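Local coordinates for amino acid adenylation domain-containing protein (Bacillus stratosphericus LAMA 585, PDB 6ULY) that probably activates an alpha-keto acid as its acyl adenylate, the selecting step of a keto acid-specific module in nonribosomal depsipeptide synthesis, at residues P329-S334 / F438-L443. Numbering follows the deposited sequence.
Sequences PAFGMS and FHTGDL. With QA7 (5'-O-{(S)-hydroxy[(4-methyl-2-oxopentanoyl)oxy]phosphoryl}adenosine), chain C; SO4 (sulfate ion), chain K.
Met333 starts with CG anti to its carbonyl carbon (chi1 -46°) and runs on extended through chi2, which lays SD against Thr440 and Phe438, while the bend at chi3 (62°) swings CE toward Thr440 O; Asp442, also with CG anti to the carbonyl carbon (chi1 -63°), extends its carboxylate tip to tip toward the Phe331 ring. The sulfur lies 3.5 Å from Thr440 CB, the two side chains crossing at about a right angle. Phe438 presents its edge to this thioether: CE2 is 3.7 Å from Met333 SD, a Met-aromatic contact near the plane of the ring. Phe331 CE1 meets Asp442 OD2 at 3.2 Å, ring and carboxylate planes nearly perpendicular. Strands 327-333 and 438-447 belong to separate sheets of the adenylation domain, a member of the ANL clan, and the keto acyl adenylate lies at their junction. Asp442 grips the ribose with both oxygens, OD1 accepting from O26 of the adenylate at a very short 2.5 Å and OD2 from O27 at 2.7 Å. Met333 CG, SD and CE all pack near O27, so the same thioether borders the ribose and joins the sheets. Backbone atoms of strand 327-333 and the residue after it hold other parts of the ligand: Ala330 O receives the adenine amino N24 at 2.7 Å, and Ser334 N donates to phosphate oxygen O29 at 2.9 Å. Phe331 turns its edge to adenine nitrogen N17, with CD1 nearest, while Leu451 and Leu453 of strand 450-456 also touch the Phe331 side chain. Thr440 OG1, which hydrogen-bonds with Val410 O, accepts from Asp442 N at 3.0 Å in an ST turn, a second-shell bond that helps fix the backbone carrying the ribose-binding carboxylate.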
loop_
_atom_site.group_PDB
_atom_site.type_symbol
_atom_site.label_atom_id
_atom_site.label_comp_id
_atom_site.label_asym_id
_atom_site.label_seq_id
_atom_site.Cartn_x
_atom_site.Cartn_y
_atom_site.Cartn_z
ATOM N N PRO A 329 -23.679 -2.786 18.484
ATOM C CA PRO A 329 -22.725 -2.457 17.420
ATOM C C PRO A 329 -21.695 -1.450 17.909
ATOM O O PRO A 329 -21.993 -0.568 18.718
ATOM C CB PRO A 329 -23.611 -1.874 16.314
ATOM C CG PRO A 329 -24.959 -2.468 16.559
ATOM C CD PRO A 329 -25.078 -2.634 18.045
ATOM N N ALA A 330 -20.466 -1.597 17.419
ATOM C CA ALA A 330 -19.384 -0.709 17.818
ATOM C C ALA A 330 -18.374 -0.603 16.686
ATOM O O ALA A 330 -18.259 -1.499 15.847
ATOM C CB ALA A 330 -18.701 -1.202 19.096
ATOM N N PHE A 331 -17.639 0.510 16.674
ATOM C CA PHE A 331 -16.585 0.740 15.698
ATOM C C PHE A 331 -15.360 1.300 16.403
ATOM O O PHE A 331 -15.468 2.046 17.380
ATOM C CB PHE A 331 -17.027 1.704 14.585
ATOM C CG PHE A 331 -15.907 2.551 14.038
ATOM C CD1 PHE A 331 -15.041 2.046 13.084
ATOM C CD2 PHE A 331 -15.713 3.845 14.491
ATOM C CE1 PHE A 331 -14.008 2.820 12.586
ATOM C CE2 PHE A 331 -14.684 4.618 14.000
ATOM C CZ PHE A 331 -13.830 4.106 13.047
ATOM N N GLY A 332 -14.191 0.936 15.893
ATOM C CA GLY A 332 -12.955 1.484 16.416
ATOM C C GLY A 332 -11.795 1.078 15.538
ATOM O O GLY A 332 -11.961 0.417 14.511
ATOM N N MET A 333 -10.605 1.494 15.961
ATOM C CA MET A 333 -9.383 1.176 15.242
ATOM C C MET A 333 -8.264 1.012 16.253
ATOM O O MET A 333 -8.295 1.603 17.334
ATOM C CB MET A 333 -8.999 2.266 14.225
ATOM C CG MET A 333 -10.140 2.773 13.355
ATOM S SD MET A 333 -9.638 4.131 12.265
ATOM C CE MET A 333 -8.402 3.307 11.257
ATOM N N SER A 334 -7.264 0.213 15.887
ATOM C CA SER A 334 -6.092 0.086 16.743
ATOM C C SER A 334 -5.470 1.453 17.008
ATOM O O SER A 334 -4.991 1.719 18.116
ATOM C CB SER A 334 -5.078 -0.861 16.106
ATOM O OG SER A 334 -4.506 -0.275 14.953
ATOM N N PHE A 438 -7.715 12.694 13.436
ATOM C CA PHE A 438 -7.161 11.455 12.911
ATOM C C PHE A 438 -8.026 10.956 11.761
ATOM O O PHE A 438 -9.244 10.811 11.907
ATOM C CB PHE A 438 -7.067 10.376 13.992
ATOM C CG PHE A 438 -6.657 9.041 13.454
ATOM C CD1 PHE A 438 -5.320 8.730 13.290
ATOM C CD2 PHE A 438 -7.609 8.113 13.072
ATOM C CE1 PHE A 438 -4.938 7.505 12.776
ATOM C CE2 PHE A 438 -7.232 6.885 12.557
ATOM C CZ PHE A 438 -5.896 6.583 12.408
ATOM N N HIS A 439 -7.389 10.680 10.627
ATOM C CA HIS A 439 -8.077 10.260 9.413
ATOM C C HIS A 439 -8.204 8.743 9.412
ATOM O O HIS A 439 -7.196 8.032 9.356
ATOM C CB HIS A 439 -7.308 10.737 8.180
ATOM C CG HIS A 439 -8.110 10.719 6.918
ATOM N ND1 HIS A 439 -9.030 11.698 6.608
ATOM C CD2 HIS A 439 -8.124 9.847 5.881
ATOM C CE1 HIS A 439 -9.579 11.429 5.437
ATOM N NE2 HIS A 439 -9.047 10.311 4.975
ATOM N N THR A 440 -9.443 8.250 9.468
ATOM C CA THR A 440 -9.669 6.819 9.640
ATOM C C THR A 440 -9.528 6.049 8.337
ATOM O O THR A 440 -9.161 4.870 8.357
ATOM C CB THR A 440 -11.064 6.562 10.211
ATOM O OG1 THR A 440 -12.052 7.015 9.276
ATOM C CG2 THR A 440 -11.245 7.274 11.544
ATOM N N GLY A 441 -9.810 6.686 7.208
ATOM C CA GLY A 441 -9.958 5.971 5.963
ATOM C C GLY A 441 -11.324 5.359 5.753
ATOM O O GLY A 441 -11.554 4.741 4.707
ATOM N N ASP A 442 -12.236 5.513 6.710
ATOM C CA ASP A 442 -13.574 4.951 6.631
ATOM C C ASP A 442 -14.566 6.000 6.146
ATOM O O ASP A 442 -14.392 7.199 6.371
ATOM C CB ASP A 442 -14.021 4.420 7.995
ATOM C CG ASP A 442 -13.158 3.279 8.486
ATOM O OD1 ASP A 442 -12.907 2.342 7.700
ATOM O OD2 ASP A 442 -12.721 3.325 9.652
ATOM N N LEU A 443 -15.612 5.528 5.482
ATOM C CA LEU A 443 -16.693 6.372 5.001
ATOM C C LEU A 443 -17.934 6.137 5.848
ATOM O O LEU A 443 -18.213 5.005 6.260
ATOM C CB LEU A 443 -17.007 6.085 3.532
ATOM C CG LEU A 443 -15.849 6.267 2.550
ATOM C CD1 LEU A 443 -16.290 5.880 1.149
ATOM C CD2 LEU A 443 -15.337 7.698 2.572
HETATM C C01 QA7 C . -14.902 -2.279 17.996
HETATM C C02 QA7 C . -13.592 -2.942 17.792
HETATM C C03 QA7 C . -12.731 -2.778 19.015
HETATM C C04 QA7 C . -13.080 -2.405 16.495
HETATM C C05 QA7 C . -11.621 -2.092 16.391
HETATM C C06 QA7 C . -10.835 -2.649 15.251
HETATM C C10 QA7 C . -10.133 -1.065 12.242
HETATM C C11 QA7 C . -10.879 -1.014 11.088
HETATM C C12 QA7 C . -11.644 0.374 11.012
HETATM C C13 QA7 C . -12.645 0.127 10.353
HETATM C C14 QA7 C . -13.010 -1.461 10.594
HETATM C C16 QA7 C . -14.096 -1.624 12.706
HETATM C C18 QA7 C . -16.155 -1.570 12.154
HETATM C C19 QA7 C . -17.541 -1.562 12.041
HETATM C C21 QA7 C . -17.369 -1.365 9.824
HETATM C C23 QA7 C . -15.437 -1.476 11.038
HETATM N N15 QA7 C . -14.152 -1.526 11.413
HETATM N N17 QA7 C . -15.308 -1.652 13.178
HETATM N N20 QA7 C . -18.092 -1.452 10.881
HETATM N N22 QA7 C . -16.086 -1.376 9.868
HETATM N N24 QA7 C . -18.321 -1.649 13.199
HETATM O O07 QA7 C . -9.549 -2.309 15.025
HETATM O O09 QA7 C . -9.413 -2.235 12.348
HETATM O O25 QA7 C . -12.011 -1.991 11.138
HETATM O O26 QA7 C . -12.491 0.206 8.923
HETATM O O27 QA7 C . -10.866 1.546 10.480
HETATM O O28 QA7 C . -8.154 -3.844 13.826
HETATM O O29 QA7 C . -7.586 -1.685 13.773
HETATM O O30 QA7 C . -11.347 -3.379 14.562
HETATM O O31 QA7 C . -11.140 -1.401 17.151
HETATM P P08 QA7 C . -8.691 -2.541 13.710
HETATM S S SO4 K . -8.137 11.746 1.687
HETATM O O1 SO4 K . -7.038 12.401 2.379
HETATM O O2 SO4 K . -8.101 12.071 0.285
HETATM O O3 SO4 K . -9.404 12.166 2.231
HETATM O O4 SO4 K . -8.003 10.330 1.853
#